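Local coordinates for tailspike protein (Siphovirus 9NA, PDB 3RIQ), which recognises Salmonella lipopolysaccharide, the receptor of the phage, and cleaves it as an endorhamnosidase, at the interface of chains A and B. Coordinates in Å, arbitrary orientation; residue numbers count along the deposited sequence, not the author numbering. Chains: chain A/B, Tailspike protein.

The interface of chains A and B. Residues chain A 489, 494-499; chain B 485, 487, 499-502, 517-519.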
# COMPACT_ATOMS: atom_id res chain seq x y z
N LEU A 489 22.83 -34.01 21.89
CA LEU A 489 22.15 -35.27 21.59
C LEU A 489 22.67 -35.84 20.28
O LEU A 489 22.81 -35.11 19.28
CB LEU A 489 20.63 -35.09 21.46
CG LEU A 489 19.82 -34.60 22.67
CD1 LEU A 489 19.77 -35.60 23.81
CD2 LEU A 489 20.33 -33.29 23.15
N PHE A 494 25.64 -41.86 18.08
CA PHE A 494 25.44 -42.83 19.17
C PHE A 494 24.12 -42.68 19.94
O PHE A 494 23.84 -43.47 20.85
CB PHE A 494 26.67 -42.92 20.11
CG PHE A 494 27.84 -43.64 19.47
CD1 PHE A 494 28.77 -42.93 18.73
CD2 PHE A 494 27.97 -45.02 19.57
CE1 PHE A 494 29.82 -43.56 18.09
CE2 PHE A 494 29.03 -45.67 18.93
CZ PHE A 494 29.95 -44.94 18.20
N LYS A 495 23.30 -41.70 19.57
CA LYS A 495 21.91 -41.62 20.06
C LYS A 495 21.80 -41.34 21.55
O LYS A 495 20.75 -41.56 22.16
CB LYS A 495 21.08 -42.86 19.67
CG LYS A 495 21.25 -43.24 18.19
CD LYS A 495 20.51 -44.50 17.84
CE LYS A 495 20.79 -44.87 16.39
NZ LYS A 495 20.25 -46.21 16.04
N HIS A 496 22.86 -40.76 22.12
CA HIS A 496 22.92 -40.57 23.58
C HIS A 496 22.88 -39.08 23.90
O HIS A 496 23.16 -38.22 23.05
CB HIS A 496 24.24 -41.12 24.12
CG HIS A 496 25.44 -40.37 23.60
ND1 HIS A 496 25.72 -40.28 22.26
CD2 HIS A 496 26.40 -39.66 24.24
CE1 HIS A 496 26.82 -39.56 22.09
NE2 HIS A 496 27.25 -39.17 23.28
N MET A 497 22.56 -38.76 25.15
CA MET A 497 22.79 -37.40 25.65
C MET A 497 24.21 -37.25 26.22
O MET A 497 24.63 -38.07 27.07
CB MET A 497 21.75 -37.07 26.73
CG MET A 497 21.83 -35.66 27.30
SD MET A 497 20.61 -35.44 28.65
CE MET A 497 19.16 -35.10 27.76
N SER A 498 24.93 -36.23 25.76
CA SER A 498 26.14 -35.79 26.46
C SER A 498 25.75 -34.78 27.52
O SER A 498 25.10 -33.76 27.21
CB SER A 498 27.14 -35.15 25.48
OG SER A 498 27.38 -36.02 24.40
N ILE A 499 26.13 -35.07 28.76
CA ILE A 499 25.66 -34.31 29.92
C ILE A 499 26.84 -33.49 30.49
O ILE A 499 27.86 -34.07 30.90
CB ILE A 499 25.11 -35.29 31.01
CG1 ILE A 499 23.98 -36.18 30.45
CG2 ILE A 499 24.74 -34.52 32.30
CD1 ILE A 499 23.50 -37.26 31.41
N GLY B 485 17.80 -40.14 19.92
CA GLY B 485 18.41 -39.35 20.99
C GLY B 485 17.43 -38.43 21.70
O GLY B 485 17.73 -37.28 21.95
N LEU B 487 15.38 -36.64 24.35
CA LEU B 487 15.12 -36.34 25.74
C LEU B 487 13.67 -36.02 25.92
O LEU B 487 13.05 -35.42 25.03
CB LEU B 487 16.03 -35.24 26.26
CG LEU B 487 15.72 -33.77 26.15
CD1 LEU B 487 14.56 -33.31 27.01
CD2 LEU B 487 16.96 -32.95 26.49
N ILE B 499 16.36 -39.79 29.81
CA ILE B 499 17.68 -39.53 29.25
C ILE B 499 18.02 -40.63 28.22
O ILE B 499 18.07 -41.82 28.58
CB ILE B 499 18.76 -39.52 30.39
CG1 ILE B 499 18.40 -38.49 31.49
CG2 ILE B 499 20.18 -39.38 29.81
CD1 ILE B 499 19.32 -38.52 32.71
N PRO B 500 18.30 -40.25 26.96
CA PRO B 500 18.70 -41.27 25.97
C PRO B 500 20.13 -41.70 26.23
O PRO B 500 20.99 -40.87 26.57
CB PRO B 500 18.54 -40.54 24.62
CG PRO B 500 18.74 -39.07 24.99
CD PRO B 500 18.16 -38.90 26.37
N VAL B 501 20.38 -43.01 26.14
CA VAL B 501 21.72 -43.54 26.39
C VAL B 501 22.15 -44.38 25.21
O VAL B 501 21.32 -44.93 24.46
CB VAL B 501 21.84 -44.28 27.74
CG1 VAL B 501 21.09 -43.56 28.83
CG2 VAL B 501 21.35 -45.67 27.61
N ALA B 502 23.47 -44.48 25.01
CA ALA B 502 23.96 -45.26 23.87
C ALA B 502 23.66 -46.75 24.02
O ALA B 502 23.67 -47.30 25.14
CB ALA B 502 25.44 -45.01 23.63
N ILE B 517 29.76 -36.32 30.66
CA ILE B 517 29.53 -37.78 30.73
C ILE B 517 28.49 -38.24 29.71
O ILE B 517 27.68 -37.44 29.22
CB ILE B 517 29.10 -38.24 32.17
CG1 ILE B 517 27.73 -37.63 32.55
CG2 ILE B 517 30.20 -37.84 33.19
CD1 ILE B 517 27.14 -38.21 33.84
N GLY B 518 28.52 -39.53 29.39
CA GLY B 518 27.47 -40.14 28.57
C GLY B 518 27.24 -41.54 29.09
O GLY B 518 28.20 -42.24 29.45
N PHE B 519 25.97 -41.95 29.16
CA PHE B 519 25.64 -43.30 29.56
C PHE B 519 25.61 -44.24 28.34
O PHE B 519 25.31 -43.83 27.22
CB PHE B 519 24.27 -43.36 30.24
CG PHE B 519 24.23 -42.72 31.62
CD1 PHE B 519 24.10 -41.33 31.78
CD2 PHE B 519 24.28 -43.52 32.76
CE1 PHE B 519 24.03 -40.78 33.09
CE2 PHE B 519 24.21 -42.98 34.04
CZ PHE B 519 24.10 -41.61 34.20
O HOH W 1 23.71 -40.44 28.08
O HOH W 2 19.26 -43.79 22.90
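Near the C-terminus of the trimeric tailspike, strand 497-500 of chain A crosses onto chain B, pairing antiparallel with strand 516-521 while its N-terminal end meets the strand 497-500 of the partner. The A:Ile499–B:Ile517 bridge is bonded both ways: A:Ile499 N gives to B:Ile517 O at 2.9 Å, nearly along the C=O axis, and B:Ile517 N returns a bond to A:Ile499 O at 3.0 Å, in the carbonyl plane. Two residues earlier A:Met497 N reaches B:Pro500 O at 3.0 Å, but from above the carbonyl plane, 44° out of it. Water 1 sits between these bonds and links the carbonyl oxygens of A:Met497 and B:Pro500 to the amide N of B:Phe519; water 2 likewise joins A:Lys495 O to B:Val501 O. A:Met497 carries much of the apolar packing. Its CG stands anti to the backbone N (chi1 -178°), and the chain runs extended until a bend at chi3 (-82°) turns the methyl toward B:Leu487, where A:Met497 CE presses on B:Leu487 CD2 at a tight 3.3 Å. On the way A:Met497 CB lies 4.0 Å from B:Pro500 CG, and SD passes B:Ile499 CG2, the two side chains crossing at about a right angle. A:Leu489 adds CD1 against the same proline ring, 3.8 Å from B:Pro500 CG. Farther along the strand, with CG1 of A:Ile499 anti to its carbonyl carbon and the chain extended beyond it, CD1 meets the ring edge of B:Phe519, 3.9 Å from CE1. Backbone pairing, bridging waters and packed apolar side chains thus tie neighbouring subunits together at this end, which likely stabilises the trimer.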